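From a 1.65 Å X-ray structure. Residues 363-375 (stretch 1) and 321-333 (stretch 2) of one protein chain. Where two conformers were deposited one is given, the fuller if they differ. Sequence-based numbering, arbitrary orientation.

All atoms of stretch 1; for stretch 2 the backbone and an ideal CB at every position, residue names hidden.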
ATOM      1  N   GLY A 363     -19.117  -5.144 -21.335  1.00 17.35           N
ATOM      2  CA  GLY A 363     -18.023  -6.081 -21.506  1.00 18.92           C
ATOM      3  C   GLY A 363     -18.122  -7.336 -20.659  1.00 18.41           C
ATOM      4  O   GLY A 363     -17.225  -8.183 -20.710  1.00 17.70           O
ATOM      5  N   THR A 364     -19.216  -7.481 -19.911  1.00 17.07           N
ATOM      6  CA  THR A 364     -19.408  -8.692 -19.116  1.00 17.41           C
ATOM      7  C   THR A 364     -20.067  -9.822 -19.911  1.00 17.22           C
ATOM      8  O   THR A 364     -20.726  -9.595 -20.930  1.00 18.47           O
ATOM      9  CB  THR A 364     -20.203  -8.450 -17.803  1.00 16.69           C
ATOM     10  OG1 THR A 364     -21.575  -8.137 -18.102  1.00 16.55           O
ATOM     11  CG2 THR A 364     -19.577  -7.319 -16.979  1.00 17.06           C
ATOM     12  N   TRP A 365     -19.870 -11.040 -19.415  1.00 18.09           N
ATOM     13  CA  TRP A 365     -20.552 -12.230 -19.901  1.00 17.85           C
ATOM     14  C   TRP A 365     -21.282 -12.834 -18.713  1.00 19.30           C
ATOM     15  O   TRP A 365     -20.760 -12.861 -17.591  1.00 16.37           O
ATOM     16  CB  TRP A 365     -19.548 -13.229 -20.477  1.00 17.27           C
ATOM     17  CG  TRP A 365     -18.872 -12.768 -21.753  1.00 20.95           C
ATOM     18  CD1 TRP A 365     -17.956 -11.761 -21.887  1.00 25.56           C
ATOM     19  CD2 TRP A 365     -19.048 -13.329 -23.062  1.00 18.27           C
ATOM     20  NE1 TRP A 365     -17.562 -11.646 -23.207  1.00 25.15           N
ATOM     21  CE2 TRP A 365     -18.212 -12.602 -23.946  1.00 24.63           C
ATOM     22  CE3 TRP A 365     -19.838 -14.369 -23.575  1.00 22.67           C
ATOM     23  CZ2 TRP A 365     -18.136 -12.893 -25.317  1.00 25.75           C
ATOM     24  CZ3 TRP A 365     -19.763 -14.655 -24.941  1.00 25.75           C
ATOM     25  CH2 TRP A 365     -18.924 -13.916 -25.795  1.00 22.02           C
ATOM     26  N   LYS A 366     -22.492 -13.327 -18.954  1.00 16.02           N
ATOM     27  CA  LYS A 366     -23.321 -13.817 -17.865  1.00 15.18           C
ATOM     28  C   LYS A 366     -23.980 -15.146 -18.193  1.00 15.56           C
ATOM     29  O   LYS A 366     -24.130 -15.515 -19.366  1.00 16.87           O
ATOM     30  CB  LYS A 366     -24.386 -12.788 -17.493  1.00 16.84           C
ATOM     31  CG  LYS A 366     -25.503 -12.641 -18.541  1.00 18.50           C
ATOM     32  CD  LYS A 366     -26.591 -11.713 -18.069  1.00 21.70           C
ATOM     33  CE  LYS A 366     -27.804 -11.780 -19.001  1.00 21.80           C
ATOM     34  NZ  LYS A 366     -28.899 -10.883 -18.532  1.00 25.41           N
ATOM     35  N   LEU A 367     -24.388 -15.858 -17.149  1.00 16.77           N
ATOM     36  CA  LEU A 367     -25.205 -17.062 -17.331  1.00 16.00           C
ATOM     37  C   LEU A 367     -25.899 -17.460 -16.045  1.00 18.40           C
ATOM     38  O   LEU A 367     -25.279 -17.473 -14.970  1.00 18.45           O
ATOM     39  CB  LEU A 367     -24.367 -18.240 -17.840  1.00 15.62           C
ATOM     40  CG  LEU A 367     -25.154 -19.475 -18.296  1.00 16.40           C
ATOM     41  CD1 LEU A 367     -26.016 -19.113 -19.524  1.00 16.60           C
ATOM     42  CD2 LEU A 367     -24.198 -20.614 -18.624  1.00 19.27           C
ATOM     43  N   GLN A 368     -27.190 -17.777 -16.156  1.00 17.10           N
ATOM     44  CA  GLN A 368     -27.908 -18.410 -15.056  0.50 19.20           C
ATOM     45  C   GLN A 368     -28.024 -19.904 -15.346  1.00 20.06           C
ATOM     46  O   GLN A 368     -28.447 -20.304 -16.434  1.00 20.29           O
ATOM     47  CB  GLN A 368     -29.292 -17.783 -14.862  0.50 19.11           C
ATOM     48  CG  GLN A 368     -30.002 -18.265 -13.600  0.50 19.82           C
ATOM     49  CD  GLN A 368     -31.380 -17.658 -13.418  0.50 27.37           C
ATOM     50  OE1 GLN A 368     -32.320 -18.336 -12.994  0.50 24.78           O
ATOM     51  NE2 GLN A 368     -31.510 -16.376 -13.740  0.50 20.46           N
ATOM     52  N   VAL A 369     -27.642 -20.714 -14.371  1.00 18.24           N
ATOM     53  CA  VAL A 369     -27.704 -22.166 -14.475  1.00 17.30           C
ATOM     54  C   VAL A 369     -28.706 -22.688 -13.455  1.00 18.47           C
ATOM     55  O   VAL A 369     -28.531 -22.498 -12.254  1.00 16.19           O
ATOM     56  CB  VAL A 369     -26.315 -22.817 -14.259  1.00 18.73           C
ATOM     57  CG1 VAL A 369     -26.387 -24.330 -14.495  1.00 18.32           C
ATOM     58  CG2 VAL A 369     -25.269 -22.174 -15.177  1.00 17.59           C
ATOM     59  N   SER A 370     -29.771 -23.328 -13.952  1.00 18.64           N
ATOM     60  CA  SER A 370     -30.805 -23.867 -13.077  0.50 19.13           C
ATOM     61  C   SER A 370     -30.320 -25.110 -12.342  1.00 19.13           C
ATOM     62  O   SER A 370     -29.501 -25.887 -12.855  1.00 21.28           O
ATOM     63  CB  SER A 370     -32.080 -24.180 -13.866  0.50 21.16           C
ATOM     64  OG  SER A 370     -31.800 -25.099 -14.901  0.50 21.66           O
ATOM     65  N   GLY A 371     -30.820 -25.285 -11.128  1.00 19.21           N
ATOM     66  CA  GLY A 371     -30.413 -26.426 -10.320  1.00 20.72           C
ATOM     67  C   GLY A 371     -29.564 -26.026  -9.130  1.00 19.75           C
ATOM     68  O   GLY A 371     -29.200 -24.859  -8.976  1.00 19.27           O
ATOM     69  N   ASN A 372     -29.258 -27.009  -8.290  1.00 19.80           N
ATOM     70  CA  ASN A 372     -28.510 -26.774  -7.062  1.00 18.05           C
ATOM     71  C   ASN A 372     -27.056 -27.113  -7.324  1.00 16.80           C
ATOM     72  O   ASN A 372     -26.695 -28.291  -7.415  1.00 17.93           O
ATOM     73  CB  ASN A 372     -29.073 -27.633  -5.919  1.00 21.05           C
ATOM     74  CG  ASN A 372     -28.482 -27.274  -4.554  1.00 22.25           C
ATOM     75  OD1 ASN A 372     -27.410 -26.667  -4.458  1.00 19.95           O
ATOM     76  ND2 ASN A 372     -29.183 -27.646  -3.491  1.00 24.02           N
ATOM     77  N   LEU A 373     -26.221 -26.079  -7.440  1.00 15.93           N
ATOM     78  CA  LEU A 373     -24.809 -26.266  -7.778  0.50 14.94           C
ATOM     79  C   LEU A 373     -23.907 -26.243  -6.536  1.00 14.18           C
ATOM     80  O   LEU A 373     -22.689 -26.075  -6.640  1.00 14.47           O
ATOM     81  CB  LEU A 373     -24.344 -25.217  -8.803  0.50 15.76           C
ATOM     82  CG  LEU A 373     -24.704 -25.430 -10.280  0.50 18.07           C
ATOM     83  CD1 LEU A 373     -26.195 -25.274 -10.511  0.50 18.71           C
ATOM     84  CD2 LEU A 373     -23.939 -24.470 -11.173  0.50 19.16           C
ATOM     85  N   GLU A 374     -24.484 -26.439  -5.351  1.00 14.26           N
ATOM     86  CA  GLU A 374     -23.645 -26.469  -4.145  1.00 14.57           C
ATOM     87  C   GLU A 374     -22.546 -27.536  -4.243  1.00 14.91           C
ATOM     88  O   GLU A 374     -22.810 -28.694  -4.577  1.00 15.46           O
ATOM     89  CB  GLU A 374     -24.476 -26.665  -2.859  1.00 17.33           C
ATOM     90  CG  GLU A 374     -23.636 -26.618  -1.568  1.00 25.33           C
ATOM     91  CD  GLU A 374     -24.464 -26.667  -0.302  1.00 29.76           C
ATOM     92  OE1 GLU A 374     -25.658 -27.004  -0.372  1.00 31.04           O
ATOM     93  OE2 GLU A 374     -23.903 -26.377   0.772  1.00 34.07           O
ATOM     94  N   ASN A 375     -21.316 -27.120  -3.939  1.00 13.42           N
ATOM     95  CA  ASN A 375     -20.130 -27.984  -3.945  1.00 13.71           C
ATOM     96  C   ASN A 375     -19.651 -28.403  -5.318  1.00 11.64           C
ATOM     97  O   ASN A 375     -18.774 -29.260  -5.424  1.00 11.81           O
ATOM     98  CB  ASN A 375     -20.313 -29.216  -3.040  1.00 15.28           C
ATOM     99  CG  ASN A 375     -20.621 -28.836  -1.608  1.00 23.07           C
ATOM    100  OD1 ASN A 375     -20.174 -27.800  -1.120  1.00 20.78           O
ATOM    101  ND2 ASN A 375     -21.414 -29.660  -0.938  1.00 21.29           N
ATOM    102  N   UNK A 321     -23.328 -16.283  -7.814  1.00 16.63           N
ATOM    103  CA  UNK A 321     -24.322 -15.956  -6.794  1.00 15.92           C
ATOM    104  C   UNK A 321     -25.185 -17.193  -6.650  1.00 15.83           C
ATOM    105  O   UNK A 321     -25.973 -17.520  -7.546  1.00 17.60           O
ATOM    106  CB  UNK A 321     -25.149 -14.722  -7.159  1.00 15.92           C
ATOM    107  N   UNK A 322     -24.991 -17.898  -5.539  1.00 16.14           N
ATOM    108  CA  UNK A 322     -25.622 -19.193  -5.287  1.00 17.08           C
ATOM    109  C   UNK A 322     -27.005 -19.100  -4.626  1.00 19.22           C
ATOM    110  O   UNK A 322     -27.200 -18.354  -3.648  1.00 18.42           O
ATOM    111  CB  UNK A 322     -24.700 -20.037  -4.404  1.00 17.08           C
ATOM    112  N   UNK A 323     -27.941 -19.893  -5.147  1.00 17.60           N
ATOM    113  CA  UNK A 323     -29.191 -20.188  -4.446  1.00 18.75           C
ATOM    114  C   UNK A 323     -29.542 -21.658  -4.613  1.00 18.36           C
ATOM    115  O   UNK A 323     -29.004 -22.343  -5.485  1.00 18.81           O
ATOM    116  CB  UNK A 323     -30.329 -19.305  -4.963  1.00 18.75           C
ATOM    117  N   UNK A 324     -30.467 -22.152  -3.796  1.00 18.74           N
ATOM    118  CA  UNK A 324     -30.868 -23.540  -3.914  1.00 20.18           C
ATOM    119  C   UNK A 324     -31.385 -23.869  -5.323  1.00 19.55           C
ATOM    120  O   UNK A 324     -31.086 -24.938  -5.855  1.00 20.23           O
ATOM    121  CB  UNK A 324     -31.941 -23.859  -2.871  1.00 20.18           C
ATOM    122  N   UNK A 325     -32.126 -22.936  -5.930  1.00 19.90           N
ATOM    123  CA  UNK A 325     -32.780 -23.146  -7.236  1.00 20.59           C
ATOM    124  C   UNK A 325     -31.928 -22.902  -8.484  1.00 19.08           C
ATOM    125  O   UNK A 325     -32.222 -23.463  -9.542  1.00 19.97           O
ATOM    126  CB  UNK A 325     -34.005 -22.233  -7.318  1.00 20.59           C
ATOM    127  N   UNK A 326     -30.896 -22.063  -8.358  1.00 18.83           N
ATOM    128  CA  UNK A 326     -30.056 -21.639  -9.493  1.00 18.15           C
ATOM    129  C   UNK A 326     -28.791 -20.924  -9.014  1.00 16.45           C
ATOM    130  O   UNK A 326     -28.778 -20.328  -7.938  1.00 16.84           O
ATOM    131  CB  UNK A 326     -30.848 -20.721 -10.427  1.00 18.15           C
ATOM    132  N   UNK A 327     -27.741 -20.980  -9.824  1.00 16.54           N
ATOM    133  CA  UNK A 327     -26.546 -20.149  -9.602  1.00 16.40           C
ATOM    134  C   UNK A 327     -26.328 -19.259 -10.837  1.00 15.69           C
ATOM    135  O   UNK A 327     -26.409 -19.729 -11.966  1.00 17.77           O
ATOM    136  CB  UNK A 327     -25.315 -21.016  -9.332  1.00 16.40           C
ATOM    137  N   UNK A 328     -26.077 -17.972 -10.613  1.00 15.56           N
ATOM    138  CA  UNK A 328     -25.767 -17.040 -11.699  1.00 14.35           C
ATOM    139  C   UNK A 328     -24.284 -16.694 -11.679  1.00 14.88           C
ATOM    140  O   UNK A 328     -23.693 -16.535 -10.598  1.00 16.52           O
ATOM    141  CB  UNK A 328     -26.613 -15.770 -11.585  1.00 14.35           C
ATOM    142  N   UNK A 329     -23.712 -16.564 -12.875  1.00 14.75           N
ATOM    143  CA  UNK A 329     -22.284 -16.309 -13.057  1.00 13.40           C
ATOM    144  C   UNK A 329     -22.149 -15.036 -13.868  1.00 14.23           C
ATOM    145  O   UNK A 329     -22.965 -14.765 -14.760  1.00 14.74           O
ATOM    146  CB  UNK A 329     -21.579 -17.481 -13.743  1.00 13.40           C
ATOM    147  N   UNK A 330     -21.134 -14.240 -13.541  1.00 13.79           N
ATOM    148  CA  UNK A 330     -20.830 -13.041 -14.321  1.00 12.98           C
ATOM    149  C   UNK A 330     -19.351 -12.734 -14.246  1.00 15.54           C
ATOM    150  O   UNK A 330     -18.755 -12.781 -13.158  1.00 13.55           O
ATOM    151  CB  UNK A 330     -21.646 -11.845 -13.827  1.00 12.98           C
ATOM    152  N   UNK A 331     -18.762 -12.461 -15.412  1.00 12.50           N
ATOM    153  CA  UNK A 331     -17.325 -12.169 -15.527  1.00 12.65           C
ATOM    154  C   UNK A 331     -17.112 -11.009 -16.500  1.00 15.56           C
ATOM    155  O   UNK A 331     -17.818 -10.906 -17.517  1.00 16.67           O
ATOM    156  CB  UNK A 331     -16.552 -13.405 -15.992  1.00 12.65           C
ATOM    157  N   UNK A 332     -16.156 -10.131 -16.183  1.00 15.09           N
ATOM    158  CA  UNK A 332     -15.811  -9.008 -17.052  1.00 15.32           C
ATOM    159  C   UNK A 332     -14.708  -9.415 -18.024  1.00 15.41           C
ATOM    160  O   UNK A 332     -13.591  -9.722 -17.611  1.00 14.62           O
ATOM    161  CB  UNK A 332     -15.373  -7.798 -16.224  1.00 15.32           C
ATOM    162  N   UNK A 333     -15.030  -9.448 -19.317  1.00 15.01           N
ATOM    163  CA  UNK A 333     -14.055  -9.858 -20.332  1.00 13.90           C
ATOM    164  C   UNK A 333     -14.335  -9.101 -21.636  1.00 16.65           C
ATOM    165  O   UNK A 333     -14.795  -9.694 -22.625  1.00 17.09           O
ATOM    166  CB  UNK A 333     -14.108 -11.370 -20.561  1.00 13.90           C
TER

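Strand 364-370 pairs with positions 326-332 at 169° between axes, so the register is antiparallel and side chains alternate between two faces: 326, 328, 330 and 332 share one with Thr364, Lys366, Gln368 and Ser370; 327, 329 and 331 share the other with Trp365, Leu367 and Val369.

Position 321 has nothing of stretch 1 within 5.5 Å of its ideal CB, so the visible atoms leave it open; it is Val321.

At 322 the CA-to-CB bond points toward stretch 1, yet nothing of stretch 1 lies within 5.5 Å of the ideal CB. A long side chain could bridge the gap, and Asn372 OD1 offers an acceptor. The residue is Tyr322; its OH donates to Asn372 OD1 at 2.7 Å.

Positions 323, 324 and 325 point away, and polar residues would suit this turn. They are Ser323, whose OG donates to the backbone O of 326 (2.7 Å), Lys324 and Asp325. Gly371 N donates to Asp325 O at 2.8 Å.

At 326 the ideal CB lies 3.4 Å from Val369 O and 3.8 Å from Gln368 OE1. A small residue suits this close approach. Ala326 is found.

The CB of 327 is 4.1 Å from Leu373 CD2, so a beta-branched or modest apolar side chain fits. Thr327 places OG1 3.8 Å from Leu373 CB, and that hydroxyl donates to a water that also binds Gly371 O and Leu373 N.

Position 328 sits opposite Gln368 in a non-hydrogen-bonded pair, its CB 4.5 Å from Gln368 CA; small or polar choices are plausible. In Ser328, OG shares a water with Gln368 NE2.

Around 329, Val369 and Leu373 present methyl groups, favouring a large apolar residue. Phe329 reaches both: CE1 to Val369 CG2 is 3.7 Å, and CZ to Leu373 CD2, at the ring edge, 3.8 Å.

At 330, Thr364 OG1 offers an acceptor and Lys366 an aliphatic chain, so a long donor is attractive. Arg330 NH1 donates to Thr364 OG1 (3.0 Å), while Lys366 CB lies over one guanidinium face.

The CB of 331 has Trp365 O at 4.5 Å; beta-branched residues suit a strand here. Val331 CG1 packs 4.1 Å from Trp365 CB.

At 332, Thr364 CG2 is 4.3 Å from the CB, and side-chain-free Gly363 leaves room alongside for something bulky. Trp332 sets CD1 3.8 Å from Thr364 CG2, at the ring edge.

At 333 the CA-to-CB bond points sideways, with the CB 4.1 Å from Trp365 CD1; a small apolar group fits. Ala333 N donates to Gly363 O at 2.9 Å.

Stretch 2 (321-333) VYSKDATSFRVWA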
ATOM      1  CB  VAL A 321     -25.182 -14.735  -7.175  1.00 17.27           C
ATOM      2  CG1 VAL A 321     -26.265 -14.482  -6.098  1.00 19.70           C
ATOM      3  CG2 VAL A 321     -24.298 -13.493  -7.359  1.00 21.09           C
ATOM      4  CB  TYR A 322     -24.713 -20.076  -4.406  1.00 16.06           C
ATOM      5  CG  TYR A 322     -25.437 -21.321  -3.920  1.00 16.78           C
ATOM      6  CD1 TYR A 322     -25.574 -22.435  -4.749  1.00 15.14           C
ATOM      7  CD2 TYR A 322     -26.028 -21.355  -2.660  1.00 16.33           C
ATOM      8  CE1 TYR A 322     -26.281 -23.570  -4.314  1.00 19.40           C
ATOM      9  CE2 TYR A 322     -26.728 -22.479  -2.217  1.00 14.41           C
ATOM     10  CZ  TYR A 322     -26.842 -23.578  -3.051  1.00 15.35           C
ATOM     11  OH  TYR A 322     -27.544 -24.681  -2.607  1.00 16.68           O
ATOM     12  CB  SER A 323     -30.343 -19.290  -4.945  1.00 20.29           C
ATOM     13  OG  SER A 323     -30.809 -19.712  -6.219  1.00 20.24           O
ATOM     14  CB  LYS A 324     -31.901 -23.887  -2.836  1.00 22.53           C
ATOM     15  CG  LYS A 324     -31.724 -25.271  -2.225  1.00 31.51           C
ATOM     16  CD  LYS A 324     -32.753 -25.527  -1.115  1.00 40.07           C
ATOM     17  CE  LYS A 324     -34.174 -25.640  -1.668  1.00 42.51           C
ATOM     18  NZ  LYS A 324     -34.326 -26.790  -2.611  1.00 46.58           N
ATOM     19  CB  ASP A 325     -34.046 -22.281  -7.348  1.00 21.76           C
ATOM     20  CG  ASP A 325     -35.139 -22.700  -6.367  1.00 31.09           C
ATOM     21  OD1 ASP A 325     -35.207 -23.894  -6.005  1.00 36.18           O
ATOM     22  OD2 ASP A 325     -35.938 -21.828  -5.964  1.00 39.02           O
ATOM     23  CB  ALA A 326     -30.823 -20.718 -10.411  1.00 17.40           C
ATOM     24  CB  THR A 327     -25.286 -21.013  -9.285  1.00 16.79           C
ATOM     25  OG1 THR A 327     -25.467 -21.713  -8.047  1.00 16.40           O
ATOM     26  CG2 THR A 327     -24.035 -20.138  -9.176  1.00 15.96           C
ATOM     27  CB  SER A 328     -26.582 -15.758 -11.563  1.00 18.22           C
ATOM     28  OG  SER A 328     -27.969 -16.047 -11.680  1.00 23.05           O
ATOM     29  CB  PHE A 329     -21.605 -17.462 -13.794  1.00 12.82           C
ATOM     30  CG  PHE A 329     -21.751 -18.798 -13.104  1.00 13.43           C
ATOM     31  CD1 PHE A 329     -22.920 -19.555 -13.239  1.00 13.80           C
ATOM     32  CD2 PHE A 329     -20.707 -19.304 -12.322  1.00 15.55           C
ATOM     33  CE1 PHE A 329     -23.044 -20.796 -12.604  1.00 15.59           C
ATOM     34  CE2 PHE A 329     -20.815 -20.549 -11.690  1.00 14.65           C
ATOM     35  CZ  PHE A 329     -21.996 -21.297 -11.831  1.00 13.04           C
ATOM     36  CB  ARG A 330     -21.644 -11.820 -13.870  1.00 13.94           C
ATOM     37  CG  ARG A 330     -21.560 -10.660 -14.898  1.00 14.15           C
ATOM     38  CD  ARG A 330     -22.309  -9.412 -14.462  1.00 15.50           C
ATOM     39  NE  ARG A 330     -23.768  -9.581 -14.454  1.00 17.34           N
ATOM     40  CZ  ARG A 330     -24.573  -9.271 -15.471  1.00 19.94           C
ATOM     41  NH1 ARG A 330     -24.075  -8.787 -16.601  1.00 17.75           N
ATOM     42  NH2 ARG A 330     -25.881  -9.445 -15.355  1.00 20.32           N
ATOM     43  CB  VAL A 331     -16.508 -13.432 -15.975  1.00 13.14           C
ATOM     44  CG1 VAL A 331     -16.925 -13.907 -17.390  1.00 15.06           C
ATOM     45  CG2 VAL A 331     -14.994 -13.177 -15.902  1.00 14.91           C
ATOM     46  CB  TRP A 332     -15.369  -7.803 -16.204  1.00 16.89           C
ATOM     47  CG  TRP A 332     -15.197  -6.518 -16.995  1.00 15.41           C
ATOM     48  CD1 TRP A 332     -16.177  -5.796 -17.625  1.00 19.11           C
ATOM     49  CD2 TRP A 332     -13.971  -5.815 -17.212  1.00 14.25           C
ATOM     50  NE1 TRP A 332     -15.624  -4.678 -18.233  1.00 18.05           N
ATOM     51  CE2 TRP A 332     -14.274  -4.668 -17.989  1.00 17.30           C
ATOM     52  CE3 TRP A 332     -12.642  -6.034 -16.812  1.00 15.67           C
ATOM     53  CZ2 TRP A 332     -13.288  -3.747 -18.383  1.00 15.80           C
ATOM     54  CZ3 TRP A 332     -11.665  -5.125 -17.209  1.00 16.18           C
ATOM     55  CH2 TRP A 332     -11.995  -3.995 -17.987  1.00 16.64           C
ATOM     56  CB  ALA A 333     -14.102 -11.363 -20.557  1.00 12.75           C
TER
HETATM   57  O   HOH W   1     -27.493 -23.480  -7.597  1.00 14.81           O
HETATM   58  O   HOH W   2     -31.945 -28.993  -3.788  1.00 32.08           O
HETATM   59  O   HOH W   3     -29.463 -14.510 -13.137  1.00 27.56           O
HETATM   60  O   HOH W   4     -27.827  -8.323 -17.145  1.00 24.81           O
HETATM   61  O   HOH W   5     -16.296  -9.492 -24.936  1.00 23.80           O
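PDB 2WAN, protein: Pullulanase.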